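Local coordinates for putative cell adhesion protein (Parabacteroides distasonis, PDB 3LIU) that probably serves as a fimbrial (pilus) subunit of the FimA/Mfa1 family that takes part in cell adhesion, at residues 178-183 and 201-206. Sequence-based numbering, arbitrary orientation.
Sequences IALAGA and KEVFIA
Val203 and Leu180 meet through single methyl groups, CG2 of the valine lying 3.9 Å from CD2 of the leucine. Leu180 reaches this place with CG anti to its backbone N (chi1 -179°), which carries the side chain out from strand 172-185; CD2, the methyl that makes the contact, is the one turned toward strand 193-213. The two side chains slant across one another and touch with their ends rather than lying alongside. Two residues along each strand, Ile178 and Ile205 form a second, slightly looser apolar pair, in which CG2 of Ile178 stands 4.2 Å from CD1 of Ile205. Here the groups are unequal: Ile178 offers its short branch, whereas Ile205 uses the end of its long one, folded at chi2 (-57°) so that CD1 turns toward strand 172-185. All four residues are buried, and their CB atoms point into the gap between the strands. The CA atoms of Leu180 and Val203 are 7.9 Å apart and those of Ile178 and Ile205 8.8 Å, too far for backbone pairing, and no hydrogen bond crosses; the contact is wholly apolar. The short segments run roughly antiparallel, their directions 155° apart. Each strand is instead paired within its own sheet: Ala179 bonds to Tyr360 and Ile362 of strand 358-366, and strand 193-213 pairs antiparallel with 308-319. Leu309 touches both Ile178 and Val203, and Val311 touches Leu180, so strand 308-319 helps fill the interface, while Ile362 and Leu364 pack beside Ile178 and Leu180. Lys201 and Glu202 form a classic beta bulge against strand 308-319. Face-to-face packing of two sheets through aliphatic side chains, as here, is the hallmark of a beta-sandwich core.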
ATOM      1  N   ILE A 178      -6.040   4.208   1.082  1.00 11.09           N
ATOM      2  CA  ILE A 178      -6.284   5.636   1.188  1.00  9.30           C
ATOM      3  C   ILE A 178      -7.734   5.908   0.828  1.00 11.27           C
ATOM      4  O   ILE A 178      -8.237   5.447  -0.221  1.00 10.95           O
ATOM      5  CB  ILE A 178      -5.330   6.491   0.278  1.00 11.75           C
ATOM      6  CG1 ILE A 178      -3.876   6.270   0.658  1.00 11.36           C
ATOM      7  CG2 ILE A 178      -5.654   7.986   0.383  1.00 13.33           C
ATOM      8  CD1 ILE A 178      -2.821   6.965  -0.292  1.00  7.13           C
ATOM      9  N   ALA A 179      -8.415   6.652   1.682  1.00 10.08           N
ATOM     10  CA  ALA A 179      -9.827   7.005   1.440  1.00 11.63           C
ATOM     11  C   ALA A 179     -10.143   8.405   1.919  1.00 13.59           C
ATOM     12  O   ALA A 179      -9.535   8.897   2.876  1.00 12.65           O
ATOM     13  CB  ALA A 179     -10.745   6.015   2.109  1.00 12.08           C
ATOM     14  N   LEU A 180     -11.082   9.043   1.213  1.00 12.20           N
ATOM     15  CA  LEU A 180     -11.674  10.294   1.596  1.00 12.30           C
ATOM     16  C   LEU A 180     -12.866   9.985   2.502  1.00 15.18           C
ATOM     17  O   LEU A 180     -13.878   9.411   2.056  1.00 15.29           O
ATOM     18  CB  LEU A 180     -12.156  11.090   0.359  1.00 11.75           C
ATOM     19  CG  LEU A 180     -12.794  12.458   0.642  1.00 13.16           C
ATOM     20  CD1 LEU A 180     -11.752  13.503   1.035  1.00  7.72           C
ATOM     21  CD2 LEU A 180     -13.665  12.950  -0.532  1.00 11.79           C
ATOM     22  N   ALA A 181     -12.726  10.371   3.765  1.00 17.32           N
ATOM     23  CA  ALA A 181     -13.701  10.134   4.802  1.00 19.38           C
ATOM     24  C   ALA A 181     -14.747  11.236   4.781  1.00 20.29           C
ATOM     25  O   ALA A 181     -15.886  11.000   5.094  1.00 19.13           O
ATOM     26  CB  ALA A 181     -13.004  10.092   6.152  1.00 20.38           C
ATOM     27  N   GLY A 182     -14.379  12.442   4.411  1.00 21.45           N
ATOM     28  CA  GLY A 182     -15.411  13.488   4.243  1.00 22.04           C
ATOM     29  C   GLY A 182     -14.862  14.735   3.586  1.00 20.91           C
ATOM     30  O   GLY A 182     -13.661  14.945   3.555  1.00 19.73           O
ATOM     31  N   ALA A 183     -15.754  15.548   3.024  1.00 24.05           N
ATOM     32  CA  ALA A 183     -15.350  16.791   2.369  1.00 23.93           C
ATOM     33  C   ALA A 183     -16.431  17.828   2.511  1.00 25.61           C
ATOM     34  O   ALA A 183     -17.337  17.870   1.696  1.00 29.00           O
ATOM     35  CB  ALA A 183     -15.065  16.553   0.914  1.00 23.27           C
ATOM     36  N   LYS A 201     -17.518  15.609  -7.030  1.00 13.13           N
ATOM     37  CA  LYS A 201     -17.705  14.926  -8.337  1.00 15.44           C
ATOM     38  C   LYS A 201     -16.741  13.770  -8.569  1.00 16.56           C
ATOM     39  O   LYS A 201     -17.124  12.766  -9.169  1.00 16.56           O
ATOM     40  CB  LYS A 201     -17.548  15.910  -9.486  1.00 14.22           C
ATOM     41  CG  LYS A 201     -18.753  16.867  -9.674  1.00 17.93           C
ATOM     42  CD  LYS A 201     -18.582  17.681 -10.984  1.00 29.40           C
ATOM     43  CE  LYS A 201     -19.872  18.384 -11.459  1.00 35.76           C
ATOM     44  NZ  LYS A 201     -19.616  19.810 -11.981  1.00 37.88           N
ATOM     45  N   GLU A 202     -15.500  13.903  -8.091  1.00 14.71           N
ATOM     46  CA  GLU A 202     -14.457  12.900  -8.366  1.00 16.11           C
ATOM     47  C   GLU A 202     -13.390  12.905  -7.260  1.00 13.15           C
ATOM     48  O   GLU A 202     -13.096  13.939  -6.651  1.00 14.57           O
ATOM     49  CB  GLU A 202     -13.798  13.191  -9.739  1.00 17.63           C
ATOM     50  CG  GLU A 202     -12.734  12.173 -10.210  1.00 19.53           C
ATOM     51  CD  GLU A 202     -13.309  11.042 -11.063  1.00 31.86           C
ATOM     52  OE1 GLU A 202     -14.528  11.046 -11.310  1.00 29.73           O
ATOM     53  OE2 GLU A 202     -12.549  10.147 -11.502  1.00 30.44           O
ATOM     54  N   VAL A 203     -12.807  11.736  -7.014  1.00 13.02           N
ATOM     55  CA  VAL A 203     -11.646  11.599  -6.168  1.00 12.45           C
ATOM     56  C   VAL A 203     -10.593  10.808  -6.932  1.00 14.03           C
ATOM     57  O   VAL A 203     -10.923   9.829  -7.623  1.00 15.90           O
ATOM     58  CB  VAL A 203     -12.008  10.866  -4.857  1.00 15.21           C
ATOM     59  CG1 VAL A 203     -10.814  10.839  -3.911  1.00 12.23           C
ATOM     60  CG2 VAL A 203     -13.226  11.545  -4.168  1.00 17.16           C
ATOM     61  N   PHE A 204      -9.338  11.230  -6.879  1.00 11.29           N
ATOM     62  CA  PHE A 204      -8.275  10.427  -7.496  1.00 12.56           C
ATOM     63  C   PHE A 204      -6.931  10.563  -6.807  1.00 13.42           C
ATOM     64  O   PHE A 204      -6.721  11.473  -5.994  1.00 11.18           O
ATOM     65  CB  PHE A 204      -8.187  10.648  -9.038  1.00 12.15           C
ATOM     66  CG  PHE A 204      -7.514  11.944  -9.477  1.00  9.74           C
ATOM     67  CD1 PHE A 204      -8.178  13.139  -9.410  1.00 11.67           C
ATOM     68  CD2 PHE A 204      -6.223  11.932  -9.986  1.00 12.40           C
ATOM     69  CE1 PHE A 204      -7.586  14.325  -9.834  1.00 11.12           C
ATOM     70  CE2 PHE A 204      -5.601  13.110 -10.417  1.00 14.43           C
ATOM     71  CZ  PHE A 204      -6.296  14.311 -10.361  1.00 14.18           C
ATOM     72  N   ILE A 205      -6.041   9.622  -7.125  1.00 11.54           N
ATOM     73  CA  ILE A 205      -4.727   9.577  -6.525  1.00 10.97           C
ATOM     74  C   ILE A 205      -3.666   9.859  -7.579  1.00 12.30           C
ATOM     75  O   ILE A 205      -3.804   9.392  -8.719  1.00 12.13           O
ATOM     76  CB  ILE A 205      -4.441   8.173  -5.924  1.00 12.38           C
ATOM     77  CG1 ILE A 205      -5.505   7.791  -4.904  1.00 14.38           C
ATOM     78  CG2 ILE A 205      -2.991   8.108  -5.326  1.00  9.31           C
ATOM     79  CD1 ILE A 205      -5.703   8.744  -3.729  1.00 14.37           C
ATOM     80  N   ALA A 206      -2.636  10.626  -7.217  1.00  9.64           N
ATOM     81  CA  ALA A 206      -1.505  10.926  -8.140  1.00 11.61           C
ATOM     82  C   ALA A 206      -0.199  10.564  -7.440  1.00 10.93           C
ATOM     83  O   ALA A 206      -0.131  10.581  -6.224  1.00  9.78           O
ATOM     84  CB  ALA A 206      -1.506  12.419  -8.557  1.00  8.75           C
TER